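Local coordinates for acyl-CoA dehydrogenase domain protein Tcur3481 (Thermomonospora curvata, PDB 6WY9) that probably oxidises acyl-CoA thioesters as an FAD-dependent acyl-CoA dehydrogenase, at residues R117-F126 with K151-H162. Residues are numbered along the deposited sequence; the frame is centred on the assembly and turned at random.
Sequences RRLTVALEEF and KAVVPSITGAAH
Lys151 meets Glu125 in a salt bridge, with NZ 2.6 Å from OE2. The lysine chain folds back at chi2 and chi3 (-65° and -69°), which brings CE up against Ala122 O and NZ to the carboxylate. NZ comes to the anti side of OE2, out of the carboxylate plane. It also donates to Ser166 O, while the backbone N atoms of Gly135 and Cys136 hold the two carboxylate oxygens. Ala152 N gives a nearly straight bond to Glu124 O (2.8 Å, 169°), though it lies above that carbonyl plane. The methyl of Ala152 sits over the centre of the Phe126 ring, 3.5 Å from the centroid, as a CH-pi contact. Val154 splits its branches: CG1 packs on Thr120 CG2, and CG2 meets Ala122 CB at 3.6 Å. Pro155 O takes the hydroxyl of Thr120 on a lone pair, OG1 to O 2.7 Å. The threonine's chi1 turns OG1 to this carbonyl and leaves CG2 against Val154 CG1. Thr158 O, in the type II turn from Ile157 to Ala160, accepts Arg118 NH2 at 2.9 Å, in the guanidinium plane. Glu41 forms a salt bridge with NH1 of this arginine. Ala161 N bonds to Arg118 O. His162 O receives Thr120 N, and its ring accepts Arg117 NH2 at NE2 (2.9 Å); Asp179 is bonded to ND1. Strand 118-122 pairs in parallel with strand 160-169 through backbone bonds of Thr120 and Ala122 to Leu164 and of Ala122 to Ser166. The loop 155-159, which links strand 144-154 to strand 160-169, packs beside it, in the beta domain typical of the acyl-CoA dehydrogenase fold.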
ATOM      1  N   ARG B 117     -23.864  28.127  24.989  1.00 51.37           N
ATOM      2  CA  ARG B 117     -24.394  26.766  25.100  1.00 52.57           C
ATOM      3  C   ARG B 117     -23.624  25.847  24.172  1.00 50.25           C
ATOM      4  O   ARG B 117     -23.672  26.024  22.951  1.00 51.13           O
ATOM      5  CB  ARG B 117     -25.875  26.705  24.728  1.00 54.89           C
ATOM      6  CG  ARG B 117     -26.479  25.307  24.834  1.00 56.88           C
ATOM      7  CD  ARG B 117     -27.931  25.221  24.307  1.00 58.95           C
ATOM      8  NE  ARG B 117     -28.738  26.389  24.672  1.00 61.48           N
ATOM      9  CZ  ARG B 117     -29.430  26.513  25.798  1.00 64.80           C
ATOM     10  NH1 ARG B 117     -30.139  27.610  26.007  1.00 65.25           N
ATOM     11  NH2 ARG B 117     -29.417  25.553  26.713  1.00 66.64           N
ATOM     12  N   ARG B 118     -22.935  24.863  24.742  1.00 48.30           N
ATOM     13  CA  ARG B 118     -22.240  23.858  23.946  1.00 46.51           C
ATOM     14  C   ARG B 118     -22.932  22.515  24.123  1.00 45.98           C
ATOM     15  O   ARG B 118     -23.683  22.292  25.077  1.00 45.83           O
ATOM     16  CB  ARG B 118     -20.766  23.729  24.324  1.00 46.19           C
ATOM     17  CG  ARG B 118     -19.945  25.026  24.095  1.00 49.98           C
ATOM     18  CD  ARG B 118     -18.451  24.755  24.008  1.00 51.64           C
ATOM     19  NE  ARG B 118     -17.891  24.086  25.191  1.00 53.39           N
ATOM     20  CZ  ARG B 118     -17.195  24.720  26.136  1.00 56.79           C
ATOM     21  NH1 ARG B 118     -16.982  26.028  26.030  1.00 59.01           N
ATOM     22  NH2 ARG B 118     -16.716  24.057  27.191  1.00 57.74           N
ATOM     23  N   LEU B 119     -22.629  21.615  23.197  1.00 46.71           N
ATOM     24  CA  LEU B 119     -23.238  20.302  23.137  1.00 47.80           C
ATOM     25  C   LEU B 119     -22.143  19.300  22.851  1.00 46.56           C
ATOM     26  O   LEU B 119     -21.024  19.664  22.475  1.00 44.64           O
ATOM     27  CB  LEU B 119     -24.306  20.229  22.042  1.00 50.06           C
ATOM     28  CG  LEU B 119     -25.386  21.290  22.255  1.00 55.07           C
ATOM     29  CD1 LEU B 119     -26.092  21.549  20.949  1.00 56.46           C
ATOM     30  CD2 LEU B 119     -26.314  20.691  23.249  1.00 57.90           C
ATOM     31  N   THR B 120     -22.469  18.025  23.021  1.00 46.26           N
ATOM     32  CA  THR B 120     -21.634  16.997  22.420  1.00 45.79           C
ATOM     33  C   THR B 120     -22.545  15.855  22.000  1.00 45.97           C
ATOM     34  O   THR B 120     -23.757  15.874  22.237  1.00 44.79           O
ATOM     35  CB  THR B 120     -20.503  16.547  23.374  1.00 45.51           C
ATOM     36  OG1 THR B 120     -19.685  15.574  22.716  1.00 43.16           O
ATOM     37  CG2 THR B 120     -21.082  15.952  24.683  1.00 46.40           C
ATOM     38  N   VAL B 121     -21.949  14.872  21.328  1.00 45.86           N
ATOM     39  CA  VAL B 121     -22.682  13.716  20.842  1.00 43.71           C
ATOM     40  C   VAL B 121     -22.008  12.459  21.371  1.00 44.72           C
ATOM     41  O   VAL B 121     -20.771  12.369  21.404  1.00 44.29           O
ATOM     42  CB  VAL B 121     -22.745  13.711  19.305  1.00 43.17           C
ATOM     43  CG1 VAL B 121     -23.386  15.003  18.863  1.00 44.69           C
ATOM     44  CG2 VAL B 121     -21.316  13.570  18.679  1.00 39.79           C
ATOM     45  N   ALA B 122     -22.835  11.495  21.758  1.00 43.01           N
ATOM     46  CA  ALA B 122     -22.423  10.222  22.345  1.00 43.23           C
ATOM     47  C   ALA B 122     -22.923   9.146  21.385  1.00 43.16           C
ATOM     48  O   ALA B 122     -24.031   8.630  21.521  1.00 43.71           O
ATOM     49  CB  ALA B 122     -22.988  10.057  23.774  1.00 44.37           C
ATOM     50  N   LEU B 123     -22.087   8.831  20.393  1.00 41.62           N
ATOM     51  CA  LEU B 123     -22.436   7.963  19.287  1.00 41.70           C
ATOM     52  C   LEU B 123     -21.671   6.659  19.332  1.00 42.52           C
ATOM     53  O   LEU B 123     -21.899   5.813  18.472  1.00 42.37           O
ATOM     54  CB  LEU B 123     -22.155   8.687  17.942  1.00 40.75           C
ATOM     55  CG  LEU B 123     -22.883  10.032  17.775  1.00 40.90           C
ATOM     56  CD1 LEU B 123     -22.479  10.701  16.452  1.00 41.04           C
ATOM     57  CD2 LEU B 123     -24.397   9.725  17.791  1.00 41.65           C
ATOM     58  N   GLU B 124     -20.751   6.475  20.294  1.00 42.07           N
ATOM     59  CA  GLU B 124     -19.920   5.282  20.307  1.00 41.75           C
ATOM     60  C   GLU B 124     -20.062   4.495  21.607  1.00 42.84           C
ATOM     61  O   GLU B 124     -20.419   5.047  22.655  1.00 45.11           O
ATOM     62  CB  GLU B 124     -18.455   5.663  20.061  1.00 38.98           C
ATOM     63  CG  GLU B 124     -18.238   6.176  18.627  1.00 39.61           C
ATOM     64  CD  GLU B 124     -16.809   6.722  18.435  1.00 39.72           C
ATOM     65  OE1 GLU B 124     -16.463   7.768  19.029  1.00 37.57           O
ATOM     66  OE2 GLU B 124     -16.022   6.063  17.716  1.00 38.46           O
ATOM     67  N   GLU B 125     -19.716   3.198  21.515  1.00 41.25           N
ATOM     68  CA  GLU B 125     -19.764   2.232  22.605  1.00 41.73           C
ATOM     69  C   GLU B 125     -18.527   1.339  22.583  1.00 43.10           C
ATOM     70  O   GLU B 125     -17.927   1.102  21.528  1.00 44.27           O
ATOM     71  CB  GLU B 125     -21.056   1.351  22.554  1.00 41.80           C
ATOM     72  CG  GLU B 125     -22.318   2.206  22.872  1.00 42.94           C
ATOM     73  CD  GLU B 125     -23.632   1.465  22.666  1.00 46.20           C
ATOM     74  OE1 GLU B 125     -23.592   0.286  22.234  1.00 46.81           O
ATOM     75  OE2 GLU B 125     -24.699   2.072  22.917  1.00 47.39           O
ATOM     76  N   PHE B 126     -18.157   0.819  23.757  1.00 44.26           N
ATOM     77  CA  PHE B 126     -17.008  -0.080  23.817  1.00 45.67           C
ATOM     78  C   PHE B 126     -17.323  -1.415  23.149  1.00 48.06           C
ATOM     79  O   PHE B 126     -18.460  -1.895  23.169  1.00 46.37           O
ATOM     80  CB  PHE B 126     -16.577  -0.305  25.264  1.00 47.32           C
ATOM     81  CG  PHE B 126     -15.928   0.923  25.894  1.00 47.34           C
ATOM     82  CD1 PHE B 126     -14.729   1.412  25.396  1.00 46.02           C
ATOM     83  CD2 PHE B 126     -16.522   1.585  26.973  1.00 48.06           C
ATOM     84  CE1 PHE B 126     -14.111   2.552  25.959  1.00 45.94           C
ATOM     85  CE2 PHE B 126     -15.911   2.720  27.532  1.00 47.82           C
ATOM     86  CZ  PHE B 126     -14.715   3.193  27.031  1.00 47.10           C
ATOM     87  N   LYS B 151     -21.892   4.812  27.207  1.00 46.52           N
ATOM     88  CA  LYS B 151     -21.324   5.255  25.938  1.00 45.29           C
ATOM     89  C   LYS B 151     -19.841   5.534  26.135  1.00 45.27           C
ATOM     90  O   LYS B 151     -19.405   5.921  27.230  1.00 46.32           O
ATOM     91  CB  LYS B 151     -22.009   6.519  25.398  1.00 45.04           C
ATOM     92  CG  LYS B 151     -23.519   6.489  25.471  1.00 45.04           C
ATOM     93  CD  LYS B 151     -24.146   5.384  24.565  1.00 46.03           C
ATOM     94  CE  LYS B 151     -23.983   5.696  23.054  1.00 43.46           C
ATOM     95  NZ  LYS B 151     -24.622   4.622  22.250  1.00 44.14           N
ATOM     96  N   ALA B 152     -19.071   5.331  25.081  1.00 41.84           N
ATOM     97  CA  ALA B 152     -17.622   5.407  25.167  1.00 41.59           C
ATOM     98  C   ALA B 152     -17.103   6.766  24.704  1.00 40.81           C
ATOM     99  O   ALA B 152     -17.503   7.273  23.650  1.00 38.82           O
ATOM    100  CB  ALA B 152     -16.983   4.294  24.308  1.00 40.12           C
ATOM    101  N   VAL B 153     -16.127   7.301  25.449  1.00 40.17           N
ATOM    102  CA  VAL B 153     -15.269   8.378  24.962  1.00 40.69           C
ATOM    103  C   VAL B 153     -16.091   9.456  24.265  1.00 40.58           C
ATOM    104  O   VAL B 153     -15.845   9.809  23.103  1.00 39.90           O
ATOM    105  CB  VAL B 153     -14.132   7.871  24.027  1.00 40.93           C
ATOM    106  CG1 VAL B 153     -13.055   7.095  24.821  1.00 41.54           C
ATOM    107  CG2 VAL B 153     -14.639   7.051  22.816  1.00 40.44           C
ATOM    108  N   VAL B 154     -17.032  10.025  24.993  1.00 40.65           N
ATOM    109  CA  VAL B 154     -17.795  11.166  24.502  1.00 42.50           C
ATOM    110  C   VAL B 154     -16.887  12.383  24.411  1.00 43.14           C
ATOM    111  O   VAL B 154     -16.268  12.756  25.416  1.00 43.67           O
ATOM    112  CB  VAL B 154     -18.986  11.434  25.440  1.00 42.53           C
ATOM    113  CG1 VAL B 154     -19.764  12.658  24.977  1.00 43.44           C
ATOM    114  CG2 VAL B 154     -19.825  10.162  25.519  1.00 43.16           C
ATOM    115  N   PRO B 155     -16.772  13.030  23.251  1.00 43.54           N
ATOM    116  CA  PRO B 155     -15.707  14.023  23.075  1.00 42.69           C
ATOM    117  C   PRO B 155     -16.048  15.322  23.777  1.00 43.82           C
ATOM    118  O   PRO B 155     -17.213  15.724  23.857  1.00 42.92           O
ATOM    119  CB  PRO B 155     -15.640  14.217  21.552  1.00 42.74           C
ATOM    120  CG  PRO B 155     -17.099  13.908  21.101  1.00 43.03           C
ATOM    121  CD  PRO B 155     -17.488  12.737  22.000  1.00 42.96           C
ATOM    122  N   SER B 156     -15.012  15.963  24.318  1.00 42.60           N
ATOM    123  CA  SER B 156     -15.101  17.344  24.770  1.00 45.61           C
ATOM    124  C   SER B 156     -16.297  17.553  25.701  1.00 46.15           C
ATOM    125  O   SER B 156     -17.057  18.527  25.597  1.00 47.36           O
ATOM    126  CB  SER B 156     -15.127  18.279  23.560  1.00 47.79           C
ATOM    127  OG  SER B 156     -13.947  18.086  22.787  1.00 48.74           O
ATOM    128  N   ILE B 157     -16.408  16.650  26.676  1.00 45.54           N
ATOM    129  CA  ILE B 157     -17.579  16.619  27.580  1.00 46.63           C
ATOM    130  C   ILE B 157     -17.638  17.837  28.489  1.00 48.28           C
ATOM    131  O   ILE B 157     -18.734  18.248  28.920  1.00 47.81           O
ATOM    132  CB  ILE B 157     -17.573  15.302  28.388  1.00 49.59           C
ATOM    133  CG1 ILE B 157     -18.920  15.100  29.146  1.00 54.39           C
ATOM    134  CG2 ILE B 157     -16.436  15.353  29.421  1.00 49.93           C
ATOM    135  CD1 ILE B 157     -19.934  14.171  28.501  1.00 55.25           C
ATOM    136  N   THR B 158     -16.485  18.463  28.799  1.00 47.54           N
ATOM    137  CA  THR B 158     -16.465  19.530  29.790  1.00 50.92           C
ATOM    138  C   THR B 158     -17.170  20.783  29.263  1.00 52.87           C
ATOM    139  O   THR B 158     -16.865  21.283  28.167  1.00 51.01           O
ATOM    140  CB  THR B 158     -15.018  19.868  30.196  1.00 51.32           C
ATOM    141  OG1 THR B 158     -14.335  18.644  30.471  1.00 53.55           O
ATOM    142  CG2 THR B 158     -14.988  20.732  31.485  1.00 52.69           C
ATOM    143  N   GLY B 159     -18.086  21.305  30.078  1.00 55.22           N
ATOM    144  CA  GLY B 159     -18.875  22.471  29.741  1.00 58.39           C
ATOM    145  C   GLY B 159     -20.046  22.228  28.803  1.00 57.71           C
ATOM    146  O   GLY B 159     -20.764  23.180  28.493  1.00 61.72           O
ATOM    147  N   ALA B 160     -20.264  21.011  28.319  1.00 53.82           N
ATOM    148  CA  ALA B 160     -21.418  20.750  27.457  1.00 53.41           C
ATOM    149  C   ALA B 160     -22.689  20.707  28.308  1.00 56.65           C
ATOM    150  O   ALA B 160     -22.722  20.029  29.338  1.00 57.83           O
ATOM    151  CB  ALA B 160     -21.235  19.445  26.691  1.00 49.94           C
ATOM    152  N   ALA B 161     -23.719  21.457  27.901  1.00 57.96           N
ATOM    153  CA  ALA B 161     -24.955  21.523  28.687  1.00 58.30           C
ATOM    154  C   ALA B 161     -25.929  20.389  28.334  1.00 57.65           C
ATOM    155  O   ALA B 161     -26.778  20.011  29.155  1.00 58.59           O
ATOM    156  CB  ALA B 161     -25.623  22.886  28.492  1.00 61.59           C
ATOM    157  N   HIS B 162     -25.810  19.834  27.132  1.00 55.36           N
ATOM    158  CA  HIS B 162     -26.695  18.797  26.638  1.00 54.88           C
ATOM    159  C   HIS B 162     -25.904  17.884  25.724  1.00 54.18           C
ATOM    160  O   HIS B 162     -24.919  18.304  25.109  1.00 54.17           O
ATOM    161  CB  HIS B 162     -27.882  19.358  25.854  1.00 56.50           C
ATOM    162  CG  HIS B 162     -28.455  20.610  26.431  1.00 59.29           C
ATOM    163  ND1 HIS B 162     -29.446  20.602  27.384  1.00 61.47           N
ATOM    164  CD2 HIS B 162     -28.186  21.911  26.176  1.00 61.59           C
ATOM    165  CE1 HIS B 162     -29.762  21.846  27.700  1.00 64.94           C
ATOM    166  NE2 HIS B 162     -29.015  22.661  26.977  1.00 64.72           N
TER
HETATM  167  O   HOH W   1     -18.089  21.554  25.745  1.00 46.79           O
HETATM  168  O   HOH W   2     -22.891  24.726  27.564  1.00 51.87           O
HETATM  169  O   HOH W   3     -18.484  19.967  23.575  1.00 57.20           O
HETATM  170  O   HOH W   4     -23.232   3.769  19.998  1.00 40.02           O
HETATM  171  O   HOH W   5     -19.847   8.147  22.400  1.00 40.19           O
HETATM  172  O   HOH W   6     -17.636   9.163  21.093  1.00 42.90           O